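Local coordinates for FBP protein (Leishmania major, PDB 5OEZ), which probably hydrolyses fructose 1,6-bisphosphate to fructose 6-phosphate and phosphate, a magnesium-dependent step of gluconeogenesis, at residues Glu276-Met290 with Ile306-Val320. Numbering follows the deposited sequence.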
ATOM      1  N   GLU C 276     -23.763 -29.563  23.184  1.00 69.00           N
ATOM      2  CA  GLU C 276     -24.654 -28.610  22.545  1.00 74.02           C
ATOM      3  C   GLU C 276     -24.252 -28.112  21.131  1.00 70.53           C
ATOM      4  O   GLU C 276     -24.904 -27.228  20.588  1.00 74.92           O
ATOM      5  CB  GLU C 276     -24.716 -27.430  23.484  1.00 82.42           C
ATOM      6  CG  GLU C 276     -26.076 -26.810  23.733  1.00 82.93           C
ATOM      7  CD  GLU C 276     -26.002 -25.427  24.388  1.00 80.07           C
ATOM      8  OE1 GLU C 276     -24.905 -24.944  24.751  1.00 64.79           O
ATOM      9  OE2 GLU C 276     -27.061 -24.800  24.553  1.00 80.88           O
ATOM     10  N   GLY C 277     -23.190 -28.665  20.556  1.00 59.84           N
ATOM     11  CA  GLY C 277     -22.656 -28.230  19.263  1.00 58.88           C
ATOM     12  C   GLY C 277     -21.460 -27.324  19.474  1.00 52.74           C
ATOM     13  O   GLY C 277     -21.053 -27.129  20.608  1.00 58.35           O
ATOM     14  N   LYS C 278     -20.868 -26.818  18.390  1.00 49.05           N
ATOM     15  CA  LYS C 278     -19.601 -26.083  18.451  1.00 55.08           C
ATOM     16  C   LYS C 278     -19.789 -24.579  18.361  1.00 55.26           C
ATOM     17  O   LYS C 278     -19.203 -23.872  19.151  1.00 55.05           O
ATOM     18  CB  LYS C 278     -18.670 -26.556  17.334  1.00 64.39           C
ATOM     19  CG  LYS C 278     -17.281 -25.951  17.271  1.00 79.00           C
ATOM     20  CD  LYS C 278     -16.502 -26.826  16.304  1.00 91.16           C
ATOM     21  CE  LYS C 278     -15.048 -26.394  16.204  1.00 86.21           C
ATOM     22  NZ  LYS C 278     -14.331 -26.334  17.515  1.00 88.90           N
ATOM     23  N   LEU C 279     -20.657 -24.110  17.467  1.00 42.27           N
ATOM     24  CA  LEU C 279     -20.777 -22.711  17.206  1.00 49.15           C
ATOM     25  C   LEU C 279     -21.721 -22.036  18.171  1.00 48.62           C
ATOM     26  O   LEU C 279     -22.766 -22.580  18.540  1.00 56.04           O
ATOM     27  CB  LEU C 279     -21.255 -22.460  15.779  1.00 53.92           C
ATOM     28  CG  LEU C 279     -20.397 -22.933  14.615  1.00 63.33           C
ATOM     29  CD1 LEU C 279     -20.849 -22.246  13.339  1.00 61.47           C
ATOM     30  CD2 LEU C 279     -18.911 -22.724  14.842  1.00 75.32           C
ATOM     31  N   ARG C 280     -21.311 -20.843  18.579  1.00 49.14           N
ATOM     32  CA  ARG C 280     -22.136 -19.962  19.384  1.00 56.20           C
ATOM     33  C   ARG C 280     -23.233 -19.332  18.520  1.00 51.59           C
ATOM     34  O   ARG C 280     -22.953 -18.861  17.425  1.00 51.25           O
ATOM     35  CB  ARG C 280     -21.277 -18.880  20.028  1.00 56.92           C
ATOM     36  CG  ARG C 280     -20.702 -19.339  21.344  1.00 77.03           C
ATOM     37  CD  ARG C 280     -19.716 -18.359  21.985  1.00 92.26           C
ATOM     38  NE  ARG C 280     -18.456 -19.019  22.492  1.00 93.95           N
ATOM     39  CZ  ARG C 280     -17.452 -19.482  21.730  1.00 87.77           C
ATOM     40  NH1 ARG C 280     -17.517 -19.391  20.415  1.00 95.42           N
ATOM     41  NH2 ARG C 280     -16.366 -20.057  22.274  1.00 86.36           N
ATOM     42  N   LEU C 281     -24.463 -19.380  19.016  1.00 49.71           N
ATOM     43  CA  LEU C 281     -25.642 -18.875  18.309  1.00 44.70           C
ATOM     44  C   LEU C 281     -25.600 -17.378  17.991  1.00 42.46           C
ATOM     45  O   LEU C 281     -25.718 -16.992  16.836  1.00 47.12           O
ATOM     46  CB  LEU C 281     -26.897 -19.166  19.132  1.00 45.79           C
ATOM     47  CG  LEU C 281     -28.237 -18.751  18.541  1.00 50.36           C
ATOM     48  CD1 LEU C 281     -28.507 -19.509  17.263  1.00 57.27           C
ATOM     49  CD2 LEU C 281     -29.334 -19.005  19.541  1.00 55.61           C
ATOM     50  N   LEU C 282     -25.409 -16.548  19.009  1.00 42.44           N
ATOM     51  CA  LEU C 282     -25.457 -15.099  18.835  1.00 52.93           C
ATOM     52  C   LEU C 282     -24.317 -14.517  18.012  1.00 52.33           C
ATOM     53  O   LEU C 282     -24.534 -13.636  17.172  1.00 58.14           O
ATOM     54  CB  LEU C 282     -25.434 -14.390  20.181  1.00 54.89           C
ATOM     55  CG  LEU C 282     -26.771 -14.176  20.881  1.00 62.51           C
ATOM     56  CD1 LEU C 282     -26.562 -13.350  22.141  1.00 69.01           C
ATOM     57  CD2 LEU C 282     -27.803 -13.488  19.995  1.00 60.73           C
ATOM     58  N   TYR C 283     -23.111 -14.999  18.277  1.00 46.69           N
ATOM     59  CA  TYR C 283     -21.912 -14.399  17.731  1.00 48.53           C
ATOM     60  C   TYR C 283     -21.544 -14.893  16.323  1.00 47.57           C
ATOM     61  O   TYR C 283     -20.907 -14.155  15.578  1.00 57.02           O
ATOM     62  CB  TYR C 283     -20.743 -14.637  18.680  1.00 50.65           C
ATOM     63  CG  TYR C 283     -20.994 -14.171  20.091  1.00 52.05           C
ATOM     64  CD1 TYR C 283     -20.846 -12.830  20.450  1.00 57.10           C
ATOM     65  CD2 TYR C 283     -21.350 -15.066  21.074  1.00 53.16           C
ATOM     66  CE1 TYR C 283     -21.067 -12.412  21.759  1.00 55.21           C
ATOM     67  CE2 TYR C 283     -21.571 -14.656  22.376  1.00 61.77           C
ATOM     68  CZ  TYR C 283     -21.426 -13.327  22.710  1.00 52.29           C
ATOM     69  OH  TYR C 283     -21.647 -12.940  24.001  1.00 64.81           O
ATOM     70  N   GLU C 284     -21.931 -16.130  15.980  1.00 49.95           N
ATOM     71  CA  GLU C 284     -21.493 -16.816  14.753  1.00 44.86           C
ATOM     72  C   GLU C 284     -22.648 -17.428  13.966  1.00 45.63           C
ATOM     73  O   GLU C 284     -22.850 -17.079  12.808  1.00 49.46           O
ATOM     74  CB  GLU C 284     -20.482 -17.933  15.076  1.00 45.93           C
ATOM     75  CG  GLU C 284     -19.230 -17.458  15.806  1.00 59.54           C
ATOM     76  CD  GLU C 284     -18.407 -18.585  16.428  1.00 71.19           C
ATOM     77  OE1 GLU C 284     -18.956 -19.655  16.782  1.00 73.68           O
ATOM     78  OE2 GLU C 284     -17.182 -18.391  16.587  1.00101.32           O
ATOM     79  N   ALA C 285     -23.377 -18.369  14.565  1.00 40.40           N
ATOM     80  CA  ALA C 285     -24.360 -19.149  13.803  1.00 44.24           C
ATOM     81  C   ALA C 285     -25.556 -18.323  13.281  1.00 35.91           C
ATOM     82  O   ALA C 285     -25.912 -18.435  12.116  1.00 40.59           O
ATOM     83  CB  ALA C 285     -24.841 -20.341  14.620  1.00 42.94           C
ATOM     84  N   ALA C 286     -26.169 -17.507  14.126  1.00 36.15           N
ATOM     85  CA  ALA C 286     -27.325 -16.683  13.689  1.00 37.07           C
ATOM     86  C   ALA C 286     -26.975 -15.612  12.629  1.00 32.20           C
ATOM     87  O   ALA C 286     -27.662 -15.509  11.623  1.00 32.78           O
ATOM     88  CB  ALA C 286     -28.037 -16.054  14.885  1.00 38.58           C
ATOM     89  N   PRO C 287     -25.901 -14.836  12.829  1.00 40.27           N
ATOM     90  CA  PRO C 287     -25.457 -13.948  11.719  1.00 47.91           C
ATOM     91  C   PRO C 287     -25.178 -14.662  10.376  1.00 43.54           C
ATOM     92  O   PRO C 287     -25.683 -14.238   9.345  1.00 47.34           O
ATOM     93  CB  PRO C 287     -24.167 -13.343  12.256  1.00 48.17           C
ATOM     94  CG  PRO C 287     -24.324 -13.390  13.740  1.00 46.13           C
ATOM     95  CD  PRO C 287     -25.054 -14.656  14.021  1.00 40.61           C
ATOM     96  N   MET C 288     -24.414 -15.747  10.405  1.00 42.25           N
ATOM     97  CA  MET C 288     -24.193 -16.548   9.206  1.00 37.14           C
ATOM     98  C   MET C 288     -25.479 -17.125   8.627  1.00 42.23           C
ATOM     99  O   MET C 288     -25.635 -17.195   7.408  1.00 38.06           O
ATOM    100  CB  MET C 288     -23.187 -17.676   9.470  1.00 37.34           C
ATOM    101  CG  MET C 288     -21.725 -17.258   9.645  1.00 53.54           C
ATOM    102  SD  MET C 288     -20.957 -16.153   8.407  1.00 64.10           S
ATOM    103  CE  MET C 288     -21.925 -16.326   6.909  1.00102.39           C
ATOM    104  N   ALA C 289     -26.390 -17.572   9.491  1.00 38.96           N
ATOM    105  CA  ALA C 289     -27.673 -18.082   9.017  1.00 41.21           C
ATOM    106  C   ALA C 289     -28.456 -17.017   8.233  1.00 37.44           C
ATOM    107  O   ALA C 289     -29.072 -17.332   7.218  1.00 49.76           O
ATOM    108  CB  ALA C 289     -28.497 -18.607  10.185  1.00 39.29           C
ATOM    109  N   MET C 290     -28.466 -15.777   8.727  1.00 37.83           N
ATOM    110  CA  MET C 290     -29.188 -14.683   8.045  1.00 41.48           C
ATOM    111  C   MET C 290     -28.587 -14.416   6.674  1.00 38.53           C
ATOM    112  O   MET C 290     -29.302 -14.217   5.712  1.00 39.63           O
ATOM    113  CB  MET C 290     -29.177 -13.388   8.867  1.00 42.36           C
ATOM    114  CG  MET C 290     -30.179 -12.352   8.363  1.00 48.07           C
ATOM    115  SD  MET C 290     -30.047 -10.768   9.217  1.00 52.65           S
ATOM    116  CE  MET C 290     -31.149  -9.753   8.225  1.00 45.70           C
ATOM    117  N   ILE C 306     -32.006 -22.120  12.291  1.00 44.89           N
ATOM    118  CA  ILE C 306     -31.201 -21.435  13.304  1.00 42.25           C
ATOM    119  C   ILE C 306     -31.889 -20.142  13.771  1.00 44.50           C
ATOM    120  O   ILE C 306     -31.927 -19.857  14.971  1.00 48.97           O
ATOM    121  CB  ILE C 306     -29.795 -21.065  12.754  1.00 43.84           C
ATOM    122  CG1 ILE C 306     -28.958 -22.310  12.423  1.00 44.14           C
ATOM    123  CG2 ILE C 306     -29.012 -20.189  13.732  1.00 42.51           C
ATOM    124  CD1 ILE C 306     -28.603 -23.188  13.603  1.00 51.67           C
ATOM    125  N   LEU C 307     -32.415 -19.367  12.819  1.00 47.78           N
ATOM    126  CA  LEU C 307     -33.034 -18.072  13.111  1.00 46.57           C
ATOM    127  C   LEU C 307     -34.286 -18.156  13.962  1.00 47.94           C
ATOM    128  O   LEU C 307     -34.616 -17.189  14.653  1.00 55.71           O
ATOM    129  CB  LEU C 307     -33.333 -17.301  11.823  1.00 47.18           C
ATOM    130  CG  LEU C 307     -32.112 -16.891  10.981  1.00 52.13           C
ATOM    131  CD1 LEU C 307     -32.557 -16.091   9.765  1.00 53.11           C
ATOM    132  CD2 LEU C 307     -31.095 -16.100  11.794  1.00 51.04           C
ATOM    133  N   GLU C 308     -34.954 -19.304  13.953  1.00 51.52           N
ATOM    134  CA  GLU C 308     -36.142 -19.530  14.810  1.00 58.83           C
ATOM    135  C   GLU C 308     -35.829 -19.991  16.248  1.00 52.85           C
ATOM    136  O   GLU C 308     -36.746 -20.090  17.046  1.00 55.43           O
ATOM    137  CB  GLU C 308     -37.109 -20.534  14.166  1.00 53.84           C
ATOM    138  CG  GLU C 308     -37.877 -20.000  12.962  1.00 64.72           C
ATOM    139  CD  GLU C 308     -38.759 -21.054  12.282  1.00 80.79           C
ATOM    140  OE1 GLU C 308     -38.813 -22.212  12.757  1.00107.13           O
ATOM    141  OE2 GLU C 308     -39.398 -20.728  11.254  1.00 84.36           O
ATOM    142  N   GLN C 309     -34.568 -20.253  16.590  1.00 51.96           N
ATOM    143  CA  GLN C 309     -34.233 -20.693  17.956  1.00 50.50           C
ATOM    144  C   GLN C 309     -34.325 -19.546  18.950  1.00 54.94           C
ATOM    145  O   GLN C 309     -33.928 -18.421  18.645  1.00 59.61           O
ATOM    146  CB  GLN C 309     -32.836 -21.293  18.028  1.00 46.67           C
ATOM    147  CG  GLN C 309     -32.669 -22.575  17.226  1.00 51.52           C
ATOM    148  CD  GLN C 309     -31.226 -23.062  17.205  1.00 62.06           C
ATOM    149  OE1 GLN C 309     -30.405 -22.659  18.035  1.00 63.33           O
ATOM    150  NE2 GLN C 309     -30.912 -23.958  16.270  1.00 63.43           N
ATOM    151  N   SER C 310     -34.842 -19.844  20.140  1.00 58.70           N
ATOM    152  CA  SER C 310     -34.879 -18.870  21.235  1.00 72.32           C
ATOM    153  C   SER C 310     -33.490 -18.692  21.845  1.00 72.53           C
ATOM    154  O   SER C 310     -32.731 -19.658  21.968  1.00 69.76           O
ATOM    155  CB  SER C 310     -35.847 -19.318  22.330  1.00 78.53           C
ATOM    156  OG  SER C 310     -37.170 -19.358  21.857  1.00 90.35           O
ATOM    157  N   ILE C 311     -33.167 -17.457  22.207  1.00 66.29           N
ATOM    158  CA  ILE C 311     -31.968 -17.162  22.964  1.00 68.39           C
ATOM    159  C   ILE C 311     -32.313 -17.245  24.451  1.00 70.13           C
ATOM    160  O   ILE C 311     -33.048 -16.411  24.982  1.00 82.14           O
ATOM    161  CB  ILE C 311     -31.362 -15.786  22.577  1.00 69.30           C
ATOM    162  CG1 ILE C 311     -30.788 -15.845  21.159  1.00 74.18           C
ATOM    163  CG2 ILE C 311     -30.265 -15.378  23.558  1.00 74.38           C
ATOM    164  CD1 ILE C 311     -31.548 -15.020  20.145  1.00 88.80           C
ATOM    165  N   THR C 312     -31.800 -18.282  25.099  1.00 73.43           N
ATOM    166  CA  THR C 312     -31.916 -18.471  26.546  1.00 75.96           C
ATOM    167  C   THR C 312     -30.642 -17.976  27.249  1.00 74.66           C
ATOM    168  O   THR C 312     -30.689 -17.620  28.419  1.00 89.46           O
ATOM    169  CB  THR C 312     -32.147 -19.973  26.879  1.00 83.98           C
ATOM    170  OG1 THR C 312     -30.951 -20.719  26.630  1.00 85.29           O
ATOM    171  CG2 THR C 312     -33.265 -20.583  26.016  1.00 90.55           C
ATOM    172  N   ARG C 313     -29.513 -17.964  26.530  1.00 72.66           N
ATOM    173  CA  ARG C 313     -28.180 -17.794  27.108  1.00 64.12           C
ATOM    174  C   ARG C 313     -27.262 -17.020  26.166  1.00 60.64           C
ATOM    175  O   ARG C 313     -27.263 -17.266  24.990  1.00 57.19           O
ATOM    176  CB  ARG C 313     -27.593 -19.165  27.406  1.00 63.80           C
ATOM    177  CG  ARG C 313     -27.853 -19.641  28.808  1.00 61.83           C
ATOM    178  CD  ARG C 313     -27.335 -21.049  28.863  1.00 62.31           C
ATOM    179  NE  ARG C 313     -28.045 -21.867  27.901  1.00 57.22           N
ATOM    180  CZ  ARG C 313     -27.526 -22.835  27.151  1.00 56.93           C
ATOM    181  NH1 ARG C 313     -26.235 -23.188  27.214  1.00 66.62           N
ATOM    182  NH2 ARG C 313     -28.327 -23.461  26.314  1.00 54.04           N
ATOM    183  N   LEU C 314     -26.495 -16.076  26.690  1.00 58.59           N
ATOM    184  CA  LEU C 314     -25.589 -15.287  25.876  1.00 59.34           C
ATOM    185  C   LEU C 314     -24.580 -16.149  25.096  1.00 61.07           C
ATOM    186  O   LEU C 314     -24.300 -15.866  23.921  1.00 58.02           O
ATOM    187  CB  LEU C 314     -24.915 -14.265  26.779  1.00 64.41           C
ATOM    188  CG  LEU C 314     -23.816 -13.346  26.306  1.00 72.57           C
ATOM    189  CD1 LEU C 314     -24.380 -12.401  25.255  1.00 81.63           C
ATOM    190  CD2 LEU C 314     -23.167 -12.592  27.470  1.00 77.42           C
ATOM    191  N   HIS C 315     -24.118 -17.237  25.713  1.00 57.38           N
ATOM    192  CA  HIS C 315     -23.081 -18.110  25.154  1.00 56.28           C
ATOM    193  C   HIS C 315     -23.601 -19.474  24.727  1.00 56.96           C
ATOM    194  O   HIS C 315     -22.845 -20.431  24.642  1.00 63.79           O
ATOM    195  CB  HIS C 315     -21.975 -18.241  26.181  1.00 61.77           C
ATOM    196  CG  HIS C 315     -21.167 -16.998  26.310  1.00 69.62           C
ATOM    197  ND1 HIS C 315     -20.540 -16.385  25.243  1.00 72.91           N
ATOM    198  CD2 HIS C 315     -20.907 -16.234  27.390  1.00 80.45           C
ATOM    199  CE1 HIS C 315     -19.920 -15.300  25.671  1.00 84.51           C
ATOM    200  NE2 HIS C 315     -20.124 -15.188  26.971  1.00 87.59           N
ATOM    201  N   GLN C 316     -24.880 -19.548  24.383  1.00 59.82           N
ATOM    202  CA  GLN C 316     -25.483 -20.816  23.983  1.00 60.85           C
ATOM    203  C   GLN C 316     -24.969 -21.237  22.597  1.00 60.81           C
ATOM    204  O   GLN C 316     -24.512 -20.415  21.800  1.00 49.41           O
ATOM    205  CB  GLN C 316     -27.016 -20.748  24.093  1.00 67.28           C
ATOM    206  CG  GLN C 316     -27.831 -20.704  22.820  1.00 66.74           C
ATOM    207  CD  GLN C 316     -29.311 -20.450  23.108  1.00 63.42           C
ATOM    208  OE1 GLN C 316     -29.660 -19.586  23.917  1.00 62.58           O
ATOM    209  NE2 GLN C 316     -30.183 -21.205  22.461  1.00 60.38           N
ATOM    210  N   ARG C 317     -25.019 -22.539  22.346  1.00 57.09           N
ATOM    211  CA  ARG C 317     -24.430 -23.125  21.161  1.00 52.21           C
ATOM    212  C   ARG C 317     -25.388 -23.997  20.394  1.00 51.37           C
ATOM    213  O   ARG C 317     -26.460 -24.346  20.884  1.00 52.85           O
ATOM    214  CB  ARG C 317     -23.265 -23.990  21.547  1.00 56.11           C
ATOM    215  CG  ARG C 317     -22.190 -23.252  22.300  1.00 57.93           C
ATOM    216  CD  ARG C 317     -20.973 -24.126  22.390  1.00 59.62           C
ATOM    217  NE  ARG C 317     -19.916 -23.426  23.123  1.00 59.02           N
ATOM    218  CZ  ARG C 317     -18.649 -23.234  22.756  1.00 67.52           C
ATOM    219  NH1 ARG C 317     -18.195 -23.690  21.605  1.00 65.76           N
ATOM    220  NH2 ARG C 317     -17.805 -22.592  23.578  1.00 75.01           N
ATOM    221  N   THR C 318     -24.986 -24.313  19.165  1.00 46.68           N
ATOM    222  CA  THR C 318     -25.801 -25.097  18.253  1.00 51.99           C
ATOM    223  C   THR C 318     -24.892 -25.759  17.214  1.00 51.76           C
ATOM    224  O   THR C 318     -23.903 -25.156  16.830  1.00 45.49           O
ATOM    225  CB  THR C 318     -26.875 -24.202  17.541  1.00 47.96           C
ATOM    226  OG1 THR C 318     -27.590 -24.964  16.561  1.00 50.63           O
ATOM    227  CG2 THR C 318     -26.261 -22.982  16.857  1.00 43.19           C
ATOM    228  N   PRO C 319     -25.249 -26.974  16.747  1.00 51.70           N
ATOM    229  CA  PRO C 319     -24.684 -27.463  15.489  1.00 46.29           C
ATOM    230  C   PRO C 319     -25.273 -26.712  14.308  1.00 40.96           C
ATOM    231  O   PRO C 319     -26.281 -26.019  14.453  1.00 48.11           O
ATOM    232  CB  PRO C 319     -25.133 -28.928  15.447  1.00 47.80           C
ATOM    233  CG  PRO C 319     -26.425 -28.925  16.169  1.00 57.55           C
ATOM    234  CD  PRO C 319     -26.313 -27.875  17.247  1.00 50.12           C
ATOM    235  N   VAL C 320     -24.635 -26.817  13.142  1.00 44.50           N
ATOM    236  CA  VAL C 320     -25.102 -26.113  11.942  1.00 45.59           C
ATOM    237  C   VAL C 320     -24.948 -26.992  10.704  1.00 40.20           C
ATOM    238  O   VAL C 320     -23.958 -27.716  10.564  1.00 37.41           O
ATOM    239  CB  VAL C 320     -24.358 -24.745  11.694  1.00 48.96           C
ATOM    240  CG1 VAL C 320     -24.516 -23.798  12.884  1.00 48.75           C
ATOM    241  CG2 VAL C 320     -22.880 -24.954  11.387  1.00 45.46           C
TER
HETATM  242  O   HOH W   1     -24.263 -17.532  21.762  1.00 49.50           O
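Leu281, in the first turn of helix 281-294, drives its branched end into the loop 306-316, within the C-terminal half of the class 1 fructose-1,6-bisphosphatase fold. There the short, weakly bonded strand 279-280 runs antiparallel to the start of strand 317-323 and leads straight into the helix. With CG anti to the backbone N (chi1 -178°), Leu281 sends CD1 past Ile306 CG2 at 3.6 Å, the two side chains running in opposite directions, while CD2 packs against Ile311 CG1 and the amide end of Gln316, whose side chain lies alongside. Farther along the helix, Ala285 CB meets Thr318 CG2 and Val320 CG1, and Ala289 CB packs on Ile306 and Leu307.

Two backbone bonds join the segments where the helix begins: Thr318 N donates to Leu279 O, and Leu281 N to Gln316 O at 3.0 Å. A water accepts from Leu282 N and donates to Leu314 O and Gln316 O. The Gln316 amide holds the loop itself, its OE1 accepting from the backbone N of both Thr312 and Arg313.

Glu276 and Arg313 approach from opposite directions with their planes 19° apart; Arg313 NH2 lies 2.5 Å from Glu276 OE2, on its syn side, in a salt bridge.

Arg280 and Arg317 lie side by side, guanidinium planes 50° apart. Glu97, salt-bridged to Arg280 NH1, probably offsets part of the like charge, while Arg317 NH1 makes a weak bond to Lys278 O. Glu97 and Glu284 bind manganese, and Lys278 fructose 6-phosphate, in ligand-bound forms of the enzyme; neither ligand is present here, but this pairing borders the active site. Just before the helix, the N-cap residue Arg280 donates its backbone N to Glu284 OE1 at 3.2 Å, on the carboxylate's anti side.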